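Local coordinates for protein putative decarboxylase involved in desferrioxamine biosynthesis (Erwinia amylovora, PDB 5O5C) that probably decarboxylates lysine with the help of pyridoxal phosphate, a step in making the siderophore desferrioxamine E, at residues R198-D203 with L226-D231; P422-L427 with L500-G505; D451-N456 with E507-P512. All coordinates share one frame; numbering follows the deposited sequence.

Contact 1 belongs to the large cofactor-binding part of the chain, while contacts 2 and 3 sit together on its C-terminal part; the centres of contacts 1 and 2 are about 46 Å apart. Contact 1 is a thin, mostly buried meeting of two loops, made by one leucine against carbonyls and a second leucine, at the subunit interface. Contact 2 is buried and aliphatic throughout, strand against helix. Contact 3 lies closer to the surface, where two helices mix aliphatic packing with amide side chains. Contacts 2 and 3 share helix 491-510, one using its middle and the other its end, and they touch where G505 O lies 3.6 Å from I453 CD1.

Contact 1 of 3, residues R198-D203 with L226-D231; sequences RGLPHD and LGLGYD
L200 makes this contact almost alone, reaching out of one loop to the corner where helix 218-225 gives way to the loop before strand 233-236. The apolar part is its meeting with L228, where L200 CD1 lies 4.3 Å from L228 CD2. Both methyls are branch ends, so the two leucines touch at their extremities while their backbones stay well apart. In L200 a chi2 of 179° sets CD1 anti to CA, carrying that methyl, the one that touches G227 and L228, farthest out.

The remaining touches set methyls against backbone oxygens. L200 CD1 is 4.0 Å from G227 O, and the other branch, L200 CD2, comes no nearer than 4.4 Å to L226 O. These are loose van der Waals approaches. L226 O has a polar partner in R182 of helix 170-189, which also packs against L200.

Backbone shape sets up the meeting. G227 closes helix 218-225 in a Schellman motif with phi 83°, turning the chain so that its carbonyl and L228 come to face L200. L200 also packs on L200 of the second subunit, and backbone hydrogen bonds run from G227, Y230 and D231 to that subunit. The two loops lead into strands 207-212 and 233-236, at one edge of the mixed seven-stranded sheet that marks the large domain of fold-type I pyridoxal phosphate enzymes.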
loop_
_atom_site.group_PDB
_atom_site.type_symbol
_atom_site.label_atom_id
_atom_site.label_comp_id
_atom_site.label_asym_id
_atom_site.label_seq_id
_atom_site.Cartn_x
_atom_site.Cartn_y
_atom_site.Cartn_z
ATOM N N ARG B 198 -7.851 -16.976 18.703
ATOM C CA ARG B 198 -8.341 -16.800 20.064
ATOM C C ARG B 198 -8.000 -15.461 20.656
ATOM O O ARG B 198 -8.430 -15.105 21.767
ATOM C CB ARG B 198 -7.818 -17.957 20.905
ATOM C CG ARG B 198 -8.546 -19.278 20.581
ATOM C CD ARG B 198 -8.156 -20.383 21.547
ATOM N NE ARG B 198 -8.525 -19.998 22.912
ATOM C CZ ARG B 198 -8.092 -20.585 24.029
ATOM N NH1 ARG B 198 -7.271 -21.633 23.992
ATOM N NH2 ARG B 198 -8.497 -20.119 25.205
ATOM N N GLY B 199 -7.281 -14.661 19.879
ATOM C CA GLY B 199 -6.690 -13.465 20.404
ATOM C C GLY B 199 -5.644 -13.821 21.427
ATOM O O GLY B 199 -5.176 -14.961 21.464
ATOM N N LEU B 200 -5.350 -12.835 22.276
ATOM C CA LEU B 200 -4.139 -12.768 23.059
ATOM C C LEU B 200 -4.275 -13.563 24.330
ATOM O O LEU B 200 -5.302 -13.449 25.015
ATOM C CB LEU B 200 -3.822 -11.335 23.460
ATOM C CG LEU B 200 -3.322 -10.210 22.558
ATOM C CD1 LEU B 200 -3.193 -9.010 23.442
ATOM C CD2 LEU B 200 -2.004 -10.502 21.841
ATOM N N PRO B 201 -3.226 -14.350 24.675
ATOM C CA PRO B 201 -3.299 -15.151 25.871
ATOM C C PRO B 201 -3.082 -14.298 27.117
ATOM O O PRO B 201 -2.637 -13.110 27.051
ATOM C CB PRO B 201 -2.145 -16.137 25.687
ATOM C CG PRO B 201 -1.105 -15.306 25.025
ATOM C CD PRO B 201 -1.889 -14.432 24.070
ATOM N N HIS B 202 -3.376 -14.918 28.251
ATOM C CA HIS B 202 -3.416 -14.218 29.521
ATOM C C HIS B 202 -2.162 -13.397 29.753
ATOM O O HIS B 202 -2.265 -12.222 30.118
ATOM C CB HIS B 202 -3.713 -15.207 30.670
ATOM C CG HIS B 202 -5.182 -15.520 30.833
ATOM N ND1 HIS B 202 -5.737 -15.927 32.032
ATOM C CD2 HIS B 202 -6.211 -15.448 29.954
ATOM C CE1 HIS B 202 -7.036 -16.116 31.875
ATOM N NE2 HIS B 202 -7.349 -15.827 30.626
ATOM N N ASP B 203 -0.987 -13.980 29.484
ATOM C CA ASP B 203 0.262 -13.326 29.813
ATOM C C ASP B 203 0.874 -12.371 28.741
ATOM O O ASP B 203 2.014 -11.982 28.906
ATOM C CB ASP B 203 1.301 -14.369 30.296
ATOM C CG ASP B 203 1.850 -15.230 29.178
ATOM O OD1 ASP B 203 1.125 -15.453 28.177
ATOM O OD2 ASP B 203 3.003 -15.704 29.308
ATOM N N LEU B 226 -1.099 -3.981 17.399
ATOM C CA LEU B 226 -1.143 -5.338 17.830
ATOM C C LEU B 226 -1.738 -5.532 19.200
ATOM O O LEU B 226 -1.733 -6.631 19.688
ATOM C CB LEU B 226 0.251 -5.967 17.769
ATOM C CG LEU B 226 0.839 -6.077 16.378
ATOM C CD1 LEU B 226 2.328 -6.185 16.349
ATOM C CD2 LEU B 226 0.212 -7.220 15.632
ATOM N N GLY B 227 -2.209 -4.484 19.861
ATOM C CA GLY B 227 -2.862 -4.648 21.124
ATOM C C GLY B 227 -1.973 -4.747 22.326
ATOM O O GLY B 227 -2.452 -5.118 23.389
ATOM N N LEU B 228 -0.679 -4.428 22.154
ATOM C CA LEU B 228 0.285 -4.415 23.243
ATOM C C LEU B 228 0.717 -3.013 23.692
ATOM O O LEU B 228 1.155 -2.826 24.824
ATOM C CB LEU B 228 1.505 -5.233 22.855
ATOM C CG LEU B 228 1.229 -6.664 22.464
ATOM C CD1 LEU B 228 2.497 -7.222 21.862
ATOM C CD2 LEU B 228 0.774 -7.466 23.667
ATOM N N GLY B 229 0.589 -2.020 22.820
ATOM C CA GLY B 229 0.740 -0.641 23.213
ATOM C C GLY B 229 2.200 -0.252 23.203
ATOM O O GLY B 229 3.059 -1.129 23.193
ATOM N N TYR B 230 2.475 1.048 23.164
ATOM C CA TYR B 230 3.872 1.548 23.194
ATOM C C TYR B 230 4.639 1.038 24.439
ATOM O O TYR B 230 5.868 0.868 24.382
ATOM C CB TYR B 230 3.970 3.073 23.168
ATOM C CG TYR B 230 3.241 3.833 22.070
ATOM C CD1 TYR B 230 2.977 3.269 20.811
ATOM C CD2 TYR B 230 2.879 5.146 22.278
ATOM C CE1 TYR B 230 2.311 3.980 19.828
ATOM C CE2 TYR B 230 2.234 5.882 21.310
ATOM C CZ TYR B 230 1.939 5.301 20.089
ATOM O OH TYR B 230 1.276 6.088 19.189
ATOM N N ASP B 231 3.925 0.780 25.542
ATOM C CA ASP B 231 4.520 0.233 26.769
ATOM C C ASP B 231 5.219 -1.122 26.563
ATOM O O ASP B 231 6.034 -1.523 27.374
ATOM C CB ASP B 231 3.472 -0.012 27.849
ATOM C CG ASP B 231 2.923 1.229 28.456
ATOM O OD1 ASP B 231 3.477 2.353 28.303
ATOM O OD2 ASP B 231 1.870 1.043 29.109
#

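Contact 2 of 3, residues P422-L427 with L500-G505; sequences PAIEVL and LIVHYG
I424 drives its CD1 methyl into helix 491-510 and finds two aliphatic side chains there. The tighter touch is with V502, at 3.9 Å from I424 CD1 to V502 CG1; the looser one is with I501, at 4.4 Å from I424 CD1 to I501 CG2. I424 and V502 cross at about a right angle, with the isoleucine tip against V502 CG1. I424 places CG1 opposite its carbonyl carbon (chi1 -57°), and a second bend at chi2 (-68°) turns CD1 to the helix, although the CB itself leaves the strand pointing neither at the helix nor from it. Both helix residues, by contrast, point their CB atoms toward the strand.

The same apolar layer goes on beyond the pair: F437 of strand 434-439 touches I424 and I501, and L418 of helix 397-420 covers I424. Separately, the loop residue H421 touches V502. This is a helix laid on the four-stranded antiparallel sheet of the C-terminal part of a fold-type I decarboxylase, with 424-426 as an outermost strand.

Backbone bonds hold each partner in shape. Segment 422-427 pairs with strand 434-439 and the residue after it, through A423 with V440, E425 with R438 and L427 with I436. In the helix, G505 N donates to I501 O at 3.0 Å, an ordinary helical bond beside I501's contact. E425, next to I424 in the strand, adds polar links: its carboxylate makes a weak hydrogen bond to Y479 and a long, weak ion pair with R438.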
loop_
_atom_site.group_PDB
_atom_site.type_symbol
_atom_site.label_atom_id
_atom_site.label_comp_id
_atom_site.label_asym_id
_atom_site.label_seq_id
_atom_site.Cartn_x
_atom_site.Cartn_y
_atom_site.Cartn_z
ATOM N N PRO B 422 33.857 26.218 11.385
ATOM C CA PRO B 422 33.874 26.529 12.861
ATOM C C PRO B 422 32.506 26.804 13.466
ATOM O O PRO B 422 32.266 26.524 14.662
ATOM C CB PRO B 422 34.713 27.820 12.949
ATOM C CG PRO B 422 35.454 27.899 11.646
ATOM C CD PRO B 422 34.533 27.288 10.634
ATOM N N ALA B 423 31.623 27.385 12.653
ATOM C CA ALA B 423 30.220 27.584 13.032
ATOM C C ALA B 423 29.317 26.326 12.958
ATOM O O ALA B 423 28.240 26.325 13.538
ATOM C CB ALA B 423 29.621 28.718 12.200
ATOM N N ILE B 424 29.740 25.270 12.275
ATOM C CA ILE B 424 28.955 24.013 12.214
ATOM C C ILE B 424 29.445 22.976 13.190
ATOM O O ILE B 424 30.602 22.616 13.183
ATOM C CB ILE B 424 28.971 23.377 10.816
ATOM C CG1 ILE B 424 28.455 24.367 9.766
ATOM C CG2 ILE B 424 28.169 22.046 10.794
ATOM C CD1 ILE B 424 27.001 24.709 9.874
ATOM N N GLU B 425 28.538 22.525 14.043
ATOM C CA GLU B 425 28.757 21.382 14.917
ATOM C C GLU B 425 28.163 20.083 14.298
ATOM O O GLU B 425 26.948 20.017 14.090
ATOM C CB GLU B 425 28.064 21.664 16.226
ATOM C CG GLU B 425 28.363 20.650 17.299
ATOM C CD GLU B 425 27.337 20.712 18.389
ATOM O OE1 GLU B 425 27.072 21.837 18.874
ATOM O OE2 GLU B 425 26.778 19.649 18.725
ATOM N N VAL B 426 29.013 19.080 14.057
ATOM C CA VAL B 426 28.606 17.763 13.499
ATOM C C VAL B 426 28.681 16.722 14.604
ATOM O O VAL B 426 29.501 16.849 15.480
ATOM C CB VAL B 426 29.457 17.322 12.289
ATOM C CG1 VAL B 426 29.413 18.342 11.186
ATOM C CG2 VAL B 426 30.900 17.060 12.659
ATOM N N LEU B 427 27.787 15.734 14.588
ATOM C CA LEU B 427 27.673 14.753 15.679
ATOM C C LEU B 427 28.318 13.418 15.338
ATOM O O LEU B 427 28.605 12.619 16.213
ATOM C CB LEU B 427 26.201 14.501 16.033
ATOM C CG LEU B 427 25.394 15.621 16.684
ATOM C CD1 LEU B 427 23.988 15.159 16.952
ATOM C CD2 LEU B 427 26.026 16.050 18.001
ATOM N N LEU B 500 24.106 28.599 2.480
ATOM C CA LEU B 500 22.726 28.948 2.765
ATOM C C LEU B 500 22.356 28.744 4.236
ATOM O O LEU B 500 21.799 29.620 4.888
ATOM C CB LEU B 500 21.821 28.094 1.870
ATOM C CG LEU B 500 20.497 28.677 1.446
ATOM C CD1 LEU B 500 20.700 30.006 0.743
ATOM C CD2 LEU B 500 19.806 27.667 0.534
ATOM N N ILE B 501 22.695 27.591 4.761
ATOM C CA ILE B 501 22.505 27.322 6.172
ATOM C C ILE B 501 23.183 28.392 7.041
ATOM O O ILE B 501 22.529 28.953 7.928
ATOM C CB ILE B 501 23.015 25.937 6.518
ATOM C CG1 ILE B 501 22.057 24.873 5.949
ATOM C CG2 ILE B 501 23.138 25.702 8.006
ATOM C CD1 ILE B 501 22.731 23.536 5.873
ATOM N N VAL B 502 24.464 28.671 6.782
ATOM C CA VAL B 502 25.192 29.694 7.567
ATOM C C VAL B 502 24.754 31.140 7.231
ATOM O O VAL B 502 24.730 31.972 8.118
ATOM C CB VAL B 502 26.745 29.535 7.535
ATOM C CG1 VAL B 502 27.192 28.154 7.975
ATOM C CG2 VAL B 502 27.308 29.841 6.175
ATOM N N HIS B 503 24.360 31.441 5.990
ATOM C CA HIS B 503 23.743 32.731 5.694
ATOM C C HIS B 503 22.512 32.958 6.588
ATOM O O HIS B 503 22.478 33.881 7.386
ATOM C CB HIS B 503 23.392 32.881 4.193
ATOM C CG HIS B 503 22.717 34.181 3.867
ATOM N ND1 HIS B 503 21.492 34.250 3.240
ATOM C CD2 HIS B 503 23.069 35.455 4.137
ATOM C CE1 HIS B 503 21.134 35.515 3.115
ATOM N NE2 HIS B 503 22.061 36.264 3.673
ATOM N N TYR B 504 21.541 32.049 6.536
ATOM C CA TYR B 504 20.317 32.224 7.347
ATOM C C TYR B 504 20.580 32.189 8.875
ATOM O O TYR B 504 19.880 32.848 9.632
ATOM C CB TYR B 504 19.229 31.235 6.935
ATOM C CG TYR B 504 18.717 31.505 5.549
ATOM C CD1 TYR B 504 18.177 32.741 5.209
ATOM C CD2 TYR B 504 18.777 30.534 4.568
ATOM C CE1 TYR B 504 17.695 32.992 3.949
ATOM C CE2 TYR B 504 18.298 30.782 3.296
ATOM C CZ TYR B 504 17.762 32.001 2.988
ATOM O OH TYR B 504 17.315 32.222 1.702
ATOM N N GLY B 505 21.586 31.431 9.296
ATOM C CA GLY B 505 21.988 31.376 10.676
ATOM C C GLY B 505 22.562 32.709 11.097
ATOM O O GLY B 505 22.083 33.323 12.073
#

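Contact 3 of 3, residues D451-N456 with E507-P512; sequences DEINTN and EQVRGP
I453 and Q508 run past each other in opposite directions, the isoleucine's ethyl branch lying along the first carbons of the glutamine. The model puts I453 CG1 only 3.2 Å from Q508 CB, tighter than aliphatic carbons normally pack; with I453 chi1 at an unusual -149°, the exact fit there is doubtful. The end of that branch is also close, 3.7 Å from I453 CD1 to Q508 CB and 3.5 Å from I453 CD1 to V509 CG2. It touches two successive residues of the second helix, crossing V509 at a slant.

N456, one turn further along, deals with the other end of Q508. The glutamine bends at chi2 (-64°), bringing its amide back to the first helix, where N456 CB sits over the amide face, 3.5 Å from Q508 CD and 3.6 Å from Q508 NE2. The two side chains cross at about a right angle while their amide planes differ by only 20°. It is the aliphatic CB of N456, not its amide, that meets the flat group, and N456 ND2 remains 3.8 Å from Q508 OE1.

The backbones come close, with I453 and Q508 CA atoms 6.3 Å apart. I453 also packs on Y439 of strand 434-439 and on the loop residue P441, which V509 touches too. D451 and N454 tie helix 448-464 to the strands by accepting hydrogen bonds from the backbone N of Q478 and Y439. The last turn of helix 491-510 packs against helix 448-464 in the layer that accompanies the antiparallel sheet in the C-terminal part of this fold-type I enzyme.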
loop_
_atom_site.group_PDB
_atom_site.type_symbol
_atom_site.label_atom_id
_atom_site.label_comp_id
_atom_site.label_asym_id
_atom_site.label_seq_id
_atom_site.Cartn_x
_atom_site.Cartn_y
_atom_site.Cartn_z
ATOM N N ASP B 451 18.178 26.247 19.616
ATOM C CA ASP B 451 17.034 25.538 19.033
ATOM C C ASP B 451 16.198 26.392 18.094
ATOM O O ASP B 451 15.885 25.956 17.020
ATOM C CB ASP B 451 16.141 24.914 20.113
ATOM C CG ASP B 451 16.820 23.763 20.813
ATOM O OD1 ASP B 451 17.654 23.102 20.152
ATOM O OD2 ASP B 451 16.550 23.528 22.014
ATOM N N GLU B 452 15.835 27.584 18.531
ATOM C CA GLU B 452 15.143 28.548 17.713
ATOM C C GLU B 452 15.952 28.858 16.466
ATOM O O GLU B 452 15.433 28.861 15.359
ATOM C CB GLU B 452 14.865 29.816 18.498
ATOM C CG GLU B 452 13.736 29.645 19.517
ATOM C CD GLU B 452 13.743 30.715 20.602
ATOM O OE1 GLU B 452 13.681 31.916 20.242
ATOM O OE2 GLU B 452 13.805 30.356 21.806
ATOM N N ILE B 453 17.248 29.075 16.643
ATOM C CA ILE B 453 18.034 29.552 15.548
ATOM C C ILE B 453 18.081 28.436 14.470
ATOM O O ILE B 453 17.927 28.735 13.330
ATOM C CB ILE B 453 19.420 30.116 16.018
ATOM C CG1 ILE B 453 19.863 31.244 15.090
ATOM C CG2 ILE B 453 20.479 29.042 16.125
ATOM C CD1 ILE B 453 21.319 31.668 15.216
ATOM N N ASN B 454 18.211 27.158 14.833
ATOM C CA ASN B 454 18.319 26.097 13.800
ATOM C C ASN B 454 16.983 25.743 13.144
ATOM O O ASN B 454 16.937 25.502 11.927
ATOM C CB ASN B 454 18.978 24.855 14.388
ATOM C CG ASN B 454 20.473 25.023 14.554
ATOM O OD1 ASN B 454 21.218 24.781 13.635
ATOM N ND2 ASN B 454 20.905 25.442 15.726
ATOM N N THR B 455 15.913 25.718 13.933
ATOM C CA THR B 455 14.566 25.570 13.383
ATOM C C THR B 455 14.201 26.721 12.473
ATOM O O THR B 455 13.525 26.479 11.500
ATOM C CB THR B 455 13.445 25.373 14.438
ATOM O OG1 THR B 455 12.201 25.204 13.753
ATOM C CG2 THR B 455 13.281 26.554 15.397
ATOM N N ASN B 456 14.651 27.955 12.757
ATOM C CA ASN B 456 14.445 29.029 11.793
ATOM C C ASN B 456 15.324 28.942 10.569
ATOM O O ASN B 456 14.886 29.347 9.537
ATOM C CB ASN B 456 14.524 30.406 12.434
ATOM C CG ASN B 456 13.371 30.633 13.397
ATOM O OD1 ASN B 456 12.209 30.489 13.027
ATOM N ND2 ASN B 456 13.690 30.897 14.643
ATOM N N GLU B 507 22.055 35.495 9.614
ATOM C CA GLU B 507 20.873 36.348 9.569
ATOM C C GLU B 507 20.004 36.315 10.857
ATOM O O GLU B 507 19.489 37.336 11.282
ATOM C CB GLU B 507 20.011 35.978 8.386
ATOM C CG GLU B 507 18.606 36.560 8.452
ATOM C CD GLU B 507 17.905 36.638 7.118
ATOM O OE1 GLU B 507 18.559 36.545 6.066
ATOM O OE2 GLU B 507 16.677 36.802 7.146
ATOM N N GLN B 508 19.848 35.152 11.467
ATOM C CA GLN B 508 19.161 35.075 12.747
ATOM C C GLN B 508 19.936 35.824 13.864
ATOM O O GLN B 508 19.336 36.487 14.699
ATOM C CB GLN B 508 18.930 33.611 13.140
ATOM C CG GLN B 508 18.049 32.763 12.209
ATOM C CD GLN B 508 16.603 33.218 12.117
ATOM O OE1 GLN B 508 15.989 33.526 13.108
ATOM N NE2 GLN B 508 16.070 33.263 10.922
ATOM N N VAL B 509 21.264 35.726 13.860
ATOM C CA VAL B 509 22.125 36.354 14.890
ATOM C C VAL B 509 22.161 37.847 14.660
ATOM O O VAL B 509 22.021 38.587 15.592
ATOM C CB VAL B 509 23.592 35.821 14.852
ATOM C CG1 VAL B 509 24.536 36.572 15.824
ATOM C CG2 VAL B 509 23.619 34.327 15.125
ATOM N N ARG B 510 22.338 38.244 13.397
ATOM C CA ARG B 510 22.649 39.600 12.991
ATOM C C ARG B 510 21.462 40.378 12.466
ATOM O O ARG B 510 21.575 41.570 12.326
ATOM C CB ARG B 510 23.672 39.620 11.858
ATOM C CG ARG B 510 24.972 38.887 12.089
ATOM C CD ARG B 510 25.789 38.940 10.807
ATOM N NE ARG B 510 26.889 38.006 10.843
ATOM C CZ ARG B 510 27.687 37.724 9.811
ATOM N NH1 ARG B 510 27.565 38.323 8.627
ATOM N NH2 ARG B 510 28.658 36.852 9.984
ATOM N N GLY B 511 20.371 39.710 12.107
ATOM C CA GLY B 511 19.123 40.359 11.723
ATOM C C GLY B 511 18.839 40.951 10.338
ATOM O O GLY B 511 17.688 41.230 10.040
ATOM N N PRO B 512 19.836 41.083 9.447
ATOM C CA PRO B 512 19.753 42.055 8.328
ATOM C C PRO B 512 18.802 43.257 8.507
ATOM O O PRO B 512 18.738 43.859 9.588
ATOM C CB PRO B 512 19.279 41.181 7.153
ATOM C CG PRO B 512 19.493 39.770 7.600
ATOM C CD PRO B 512 20.277 39.807 8.896
#